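PDB 3KJK: NMB1025 protein, which belongs to the YjgF (RutC) family of small trimeric proteins and may, like relatives, act on reactive enamine or imine metabolites in clefts between its subunits. Local coordinates for the interface of chains A and B. Coordinates in Å, arbitrary orientation; residue numbers count along the deposited sequence, not the author numbering. Chains: chain A/B, NMB1025 protein.

Contact 1: the interface of chains A and B. Residues chain A 105-107, 115; chain B 78, 103-104.
A:Arg106 and B:Glu104 meet backbone to backbone where two subunits of this YjgF-family protein join. The patch probably borders the cleft between subunits where active relatives bind substrate. The amide N of B:Glu104 donates to the carbonyl O of A:Arg106 at 3.0 Å. The bond is fairly straight, 158° at the hydrogen. It forms an antiparallel bridge between the loop after strand 99-104 of chain A and the end of the same strand in chain B. The packed part lies beside this bond. B:Val103 sends its two methyls to different neighbours. CG2 sits between its own backbone N and carbonyl carbon and lies 3.9 Å from CB of A:Ala105. CG1, anti to the carbonyl carbon (chi1 -47°), lies 4.0 Å from CD2 of A:Leu107. The A:Leu107 and B:Val103 side chains run alongside each other and point the same way. On an adjoining side the selenomethionine B:Met78 bends at chi2 and chi3. Its terminal CE comes within 3.7 Å of O of A:Arg106, and its CG approaches O of A:Leu107. Apolar groups therefore border the bonded carbonyl. The charged side is looser. A:Arg106 and B:Glu104 lie side by side. The glutamate is extended, with its OE1 beside the arginine methylenes, 3.2 Å from CD of A:Arg106; the arginine bends at chi3. Their charged ends do not meet: NE of A:Arg106 stays 4.6 Å from the carboxylate OE1 of B:Glu104. The guanidinium and carboxylate planes are turned 62° apart. A:Arg106 is poorly ordered, so the placing of its guanidinium is uncertain. The glutamate is better fixed, since its OE2 accepts from the backbone N of B:Met78 at 2.7 Å through the anti lone pair. That bond ties the start of the 3-10 helix 78-80 to the strand end. A:Glu115, on strand 114-121 and probably the family's conserved cleft glutamate, reaches B:Val103 only peripherally. It hides almost no surface there.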
ATOM      1  N   ALA A 105      10.729   1.542  -7.632  1.00  6.61           N
ATOM      2  CA  ALA A 105      10.867   0.087  -7.517  1.00  7.72           C
ATOM      3  C   ALA A 105      10.829  -0.562  -8.898  1.00  9.20           C
ATOM      4  O   ALA A 105      10.021  -0.179  -9.747  1.00 12.18           O
ATOM      5  CB  ALA A 105       9.761  -0.490  -6.630  1.00  2.51           C
ATOM      6  N   ARG A 106      11.702  -1.533  -9.133  1.00  7.57           N
ATOM      7  CA  ARG A 106      11.675  -2.267 -10.396  1.00  7.48           C
ATOM      8  C   ARG A 106      10.418  -3.135 -10.461  1.00  7.62           C
ATOM      9  O   ARG A 106       9.900  -3.566  -9.425  1.00  7.01           O
ATOM     10  CB  ARG A 106      12.940  -3.106 -10.585  1.00  6.93           C
ATOM     11  CG  ARG A 106      14.229  -2.291 -10.577  1.00  9.57           C
ATOM     12  CD  ARG A 106      15.445  -3.182 -10.791  1.00 19.09           C
ATOM     13  NE  ARG A 106      16.170  -2.837 -12.007  1.00 31.27           N
ATOM     14  CZ  ARG A 106      17.380  -2.283 -12.026  1.00 42.74           C
ATOM     15  NH1 ARG A 106      18.017  -2.022 -10.888  1.00 46.01           N
ATOM     16  NH2 ARG A 106      17.959  -1.995 -13.183  1.00 35.92           N
ATOM     17  N   LEU A 107       9.929  -3.371 -11.676  1.00  4.69           N
ATOM     18  CA  LEU A 107       8.682  -4.104 -11.869  1.00  5.47           C
ATOM     19  C   LEU A 107       8.947  -5.458 -12.518  1.00  8.51           C
ATOM     20  O   LEU A 107      10.104  -5.823 -12.736  1.00  8.04           O
ATOM     21  CB  LEU A 107       7.696  -3.267 -12.684  1.00  2.54           C
ATOM     22  CG  LEU A 107       7.556  -1.820 -12.203  1.00  4.19           C
ATOM     23  CD1 LEU A 107       6.720  -1.018 -13.191  1.00  5.97           C
ATOM     24  CD2 LEU A 107       6.992  -1.737 -10.790  1.00  7.66           C
ATOM     25  N   GLU A 115       4.059   1.457 -12.654  1.00  7.26           N
ATOM     26  CA  GLU A 115       2.938   0.657 -12.176  1.00  6.51           C
ATOM     27  C   GLU A 115       2.174   1.501 -11.173  1.00  5.77           C
ATOM     28  O   GLU A 115       2.782   2.145 -10.313  1.00  9.67           O
ATOM     29  CB  GLU A 115       3.424  -0.635 -11.513  1.00  6.65           C
ATOM     30  CG  GLU A 115       2.306  -1.511 -10.933  1.00  7.63           C
ATOM     31  CD  GLU A 115       2.740  -2.948 -10.655  1.00 14.94           C
ATOM     32  OE1 GLU A 115       3.906  -3.301 -10.920  1.00 15.94           O
ATOM     33  OE2 GLU A 115       1.905  -3.737 -10.175  1.00 15.66           O
TER
HETATM   34  N   MSE B  78      13.731  -9.405  -8.255  1.00  6.70           N
HETATM   35  CA  MSE B  78      12.675  -9.738  -9.222  1.00  7.51           C
HETATM   36  C   MSE B  78      12.991 -11.008 -10.027  1.00  9.87           C
HETATM   37  O   MSE B  78      12.129 -11.537 -10.722  1.00 12.07           O
HETATM   38  CB  MSE B  78      12.381  -8.536 -10.147  1.00  6.61           C
HETATM   39  CG  MSE B  78      11.103  -8.657 -10.989  1.00  8.87           C
HETATM   40 SE   MSE B  78       9.435  -8.972  -9.989  1.00 14.80          SE
HETATM   41  CE  MSE B  78       9.250  -7.216  -9.171  1.00  8.28           C
ATOM     42  N   VAL B 103       6.286  -5.775  -6.579  1.00  5.17           N
ATOM     43  CA  VAL B 103       7.393  -4.876  -6.930  1.00  6.72           C
ATOM     44  C   VAL B 103       8.665  -5.294  -6.193  1.00  8.12           C
ATOM     45  O   VAL B 103       8.616  -6.040  -5.203  1.00  9.84           O
ATOM     46  CB  VAL B 103       7.096  -3.372  -6.642  1.00  7.48           C
ATOM     47  CG1 VAL B 103       5.731  -2.966  -7.174  1.00  7.46           C
ATOM     48  CG2 VAL B 103       7.202  -3.058  -5.151  1.00  7.26           C
ATOM     49  N   GLU B 104       9.797  -4.806  -6.687  1.00  7.11           N
ATOM     50  CA  GLU B 104      11.094  -5.147  -6.135  1.00  5.99           C
ATOM     51  C   GLU B 104      11.589  -4.086  -5.157  1.00  7.56           C
ATOM     52  O   GLU B 104      11.824  -2.937  -5.533  1.00  6.81           O
ATOM     53  CB  GLU B 104      12.102  -5.340  -7.263  1.00  4.66           C
ATOM     54  CG  GLU B 104      13.373  -6.047  -6.835  1.00  9.09           C
ATOM     55  CD  GLU B 104      14.464  -5.936  -7.875  1.00 14.51           C
ATOM     56  OE1 GLU B 104      15.007  -4.826  -8.043  1.00 11.73           O
ATOM     57  OE2 GLU B 104      14.778  -6.957  -8.521  1.00 12.85           O
TER

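Contact 2: the interface of chains A and B. Residues chain A 11, 13; chain B 66-67, 95-97.
A:Tyr13 lays its phenol ring against B:Arg96 at the subunit interface of the trimer. The ring comes from strand 11-14 of chain A, whose docking probably helps hold the trimer together. CA of B:Arg96 sits over one ring face, 3.8 Å from the ring centroid, in a CH-pi contact. The opposite face is backed by CG2 of A:Ile11 from the same strand. The arginine side chain crosses the tyrosine at about a right angle, and ring and guanidinium planes stand 76° apart. The ring edge therefore meets the guanidinium face, with CE2 of A:Tyr13 above its centre. Bent at chi3 (65°), B:Arg96 turns its head back to the 3-10 helix 65-67 of its own chain. There NE and NH2 both donate to the carbonyl O of B:Ala66, which lies in the guanidinium plane. This grip fixes the rotation of the guanidinium. The same carbonyl takes a hydrogen bond from the phenol: OH of A:Tyr13 is 2.8 Å from O of B:Ala66. A:Ile11 also crosses B:Arg96 at about a right angle. Its CG1 is anti to the carbonyl carbon (chi1 -47°), and its CD1 lies beside the arginine NH2 and 3.6 Å from CA of B:His67. The imidazole of B:His67 has NH2 of B:Arg96 over its centre. A water bridges the subunits, 2.7 Å from OH of A:Tyr13 and 2.7 Å from the backbone O of B:Arg96.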
ATOM      1  N   ILE A  11     -17.938  -9.812  -0.643  1.00 32.12           N
ATOM      2  CA  ILE A  11     -16.865  -9.486  -1.575  1.00 24.53           C
ATOM      3  C   ILE A  11     -17.283  -9.716  -3.025  1.00 21.96           C
ATOM      4  O   ILE A  11     -17.860 -10.752  -3.357  1.00 20.26           O
ATOM      5  CB  ILE A  11     -15.562 -10.267  -1.265  1.00 22.11           C
ATOM      6  CG1 ILE A  11     -15.238 -10.198   0.232  1.00 23.62           C
ATOM      7  CG2 ILE A  11     -14.395  -9.730  -2.105  1.00 16.34           C
ATOM      8  CD1 ILE A  11     -14.123 -11.120   0.667  1.00 28.82           C
ATOM      9  N   TYR A  13     -15.727  -9.941  -6.896  1.00 15.25           N
ATOM     10  CA  TYR A  13     -14.498 -10.153  -7.662  1.00 13.36           C
ATOM     11  C   TYR A  13     -14.689  -9.786  -9.135  1.00 14.69           C
ATOM     12  O   TYR A  13     -15.681 -10.174  -9.753  1.00 17.99           O
ATOM     13  CB  TYR A  13     -14.033 -11.607  -7.525  1.00 10.20           C
ATOM     14  CG  TYR A  13     -13.728 -12.029  -6.102  1.00 11.85           C
ATOM     15  CD1 TYR A  13     -12.452 -11.859  -5.560  1.00  9.78           C
ATOM     16  CD2 TYR A  13     -14.713 -12.613  -5.302  1.00 11.66           C
ATOM     17  CE1 TYR A  13     -12.166 -12.253  -4.250  1.00  9.32           C
ATOM     18  CE2 TYR A  13     -14.437 -13.008  -3.992  1.00 13.82           C
ATOM     19  CZ  TYR A  13     -13.162 -12.826  -3.471  1.00 12.79           C
ATOM     20  OH  TYR A  13     -12.893 -13.219  -2.179  1.00 10.48           O
TER
ATOM     21  N   ALA B  66      -9.762 -16.709   1.547  1.00  6.36           N
ATOM     22  CA  ALA B  66     -10.866 -16.454   0.617  1.00  6.22           C
ATOM     23  C   ALA B  66     -11.519 -15.082   0.852  1.00  7.99           C
ATOM     24  O   ALA B  66     -12.458 -14.693   0.141  1.00  8.21           O
ATOM     25  CB  ALA B  66     -11.911 -17.583   0.688  1.00  4.91           C
ATOM     26  N   HIS B  67     -11.010 -14.350   1.844  1.00  7.39           N
ATOM     27  CA  HIS B  67     -11.549 -13.039   2.199  1.00  7.07           C
ATOM     28  C   HIS B  67     -10.464 -11.966   2.161  1.00  7.81           C
ATOM     29  O   HIS B  67     -10.593 -10.899   2.769  1.00  9.12           O
ATOM     30  CB  HIS B  67     -12.244 -13.087   3.560  1.00  5.57           C
ATOM     31  CG  HIS B  67     -13.515 -13.873   3.559  1.00 11.22           C
ATOM     32  ND1 HIS B  67     -13.540 -15.251   3.496  1.00 13.68           N
ATOM     33  CD2 HIS B  67     -14.810 -13.476   3.618  1.00 12.76           C
ATOM     34  CE1 HIS B  67     -14.794 -15.667   3.514  1.00 13.82           C
ATOM     35  NE2 HIS B  67     -15.584 -14.611   3.586  1.00 17.76           N
ATOM     36  N   GLY B  95     -11.090 -18.827  -7.618  1.00 11.50           N
ATOM     37  CA  GLY B  95     -12.268 -17.995  -7.859  1.00 10.68           C
ATOM     38  C   GLY B  95     -12.428 -16.861  -6.867  1.00 11.60           C
ATOM     39  O   GLY B  95     -13.336 -16.034  -6.993  1.00 10.38           O
ATOM     40  N   ARG B  96     -11.546 -16.822  -5.873  1.00 11.62           N
ATOM     41  CA  ARG B  96     -11.586 -15.778  -4.855  1.00 11.95           C
ATOM     42  C   ARG B  96     -10.203 -15.151  -4.661  1.00 10.78           C
ATOM     43  O   ARG B  96      -9.796 -14.815  -3.549  1.00 11.19           O
ATOM     44  CB  ARG B  96     -12.172 -16.326  -3.544  1.00 10.56           C
ATOM     45  CG  ARG B  96     -13.631 -16.761  -3.671  1.00 10.84           C
ATOM     46  CD  ARG B  96     -14.249 -17.123  -2.327  1.00 14.92           C
ATOM     47  NE  ARG B  96     -14.341 -15.968  -1.433  1.00 19.50           N
ATOM     48  CZ  ARG B  96     -15.457 -15.289  -1.175  1.00 20.44           C
ATOM     49  NH1 ARG B  96     -16.609 -15.643  -1.734  1.00 16.11           N
ATOM     50  NH2 ARG B  96     -15.423 -14.254  -0.344  1.00 20.26           N
ATOM     51  N   THR B  97      -9.491 -14.987  -5.770  1.00  9.42           N
ATOM     52  CA  THR B  97      -8.144 -14.433  -5.750  1.00  9.60           C
ATOM     53  C   THR B  97      -8.195 -12.917  -5.514  1.00  9.49           C
ATOM     54  O   THR B  97      -9.109 -12.255  -5.997  1.00  8.64           O
ATOM     55  CB  THR B  97      -7.397 -14.771  -7.051  1.00  9.29           C
ATOM     56  OG1 THR B  97      -8.139 -14.279  -8.173  1.00 11.34           O
ATOM     57  CG2 THR B  97      -7.239 -16.279  -7.192  1.00  7.72           C
TER
HETATM   58  O   HOH W   1     -10.340 -13.197  -1.442  1.00  4.36           O

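The centres of contact 1 and contact 2 lie about 25 Å apart, and no residue belongs to both. They hold the same pair of chains near opposite ends of one interface. On chain B they are connected through strand 99-104: contact 1 uses its end, while contact 2 uses the loop just before its start. Chain A contributes the loop following its own strand 99-104 to contact 1 and the early strand 11-14 to contact 2. The two chains present different surfaces, as expected for a cyclic trimer. Repeated round the three copies, such pairings would close the ring of the deposited assembly.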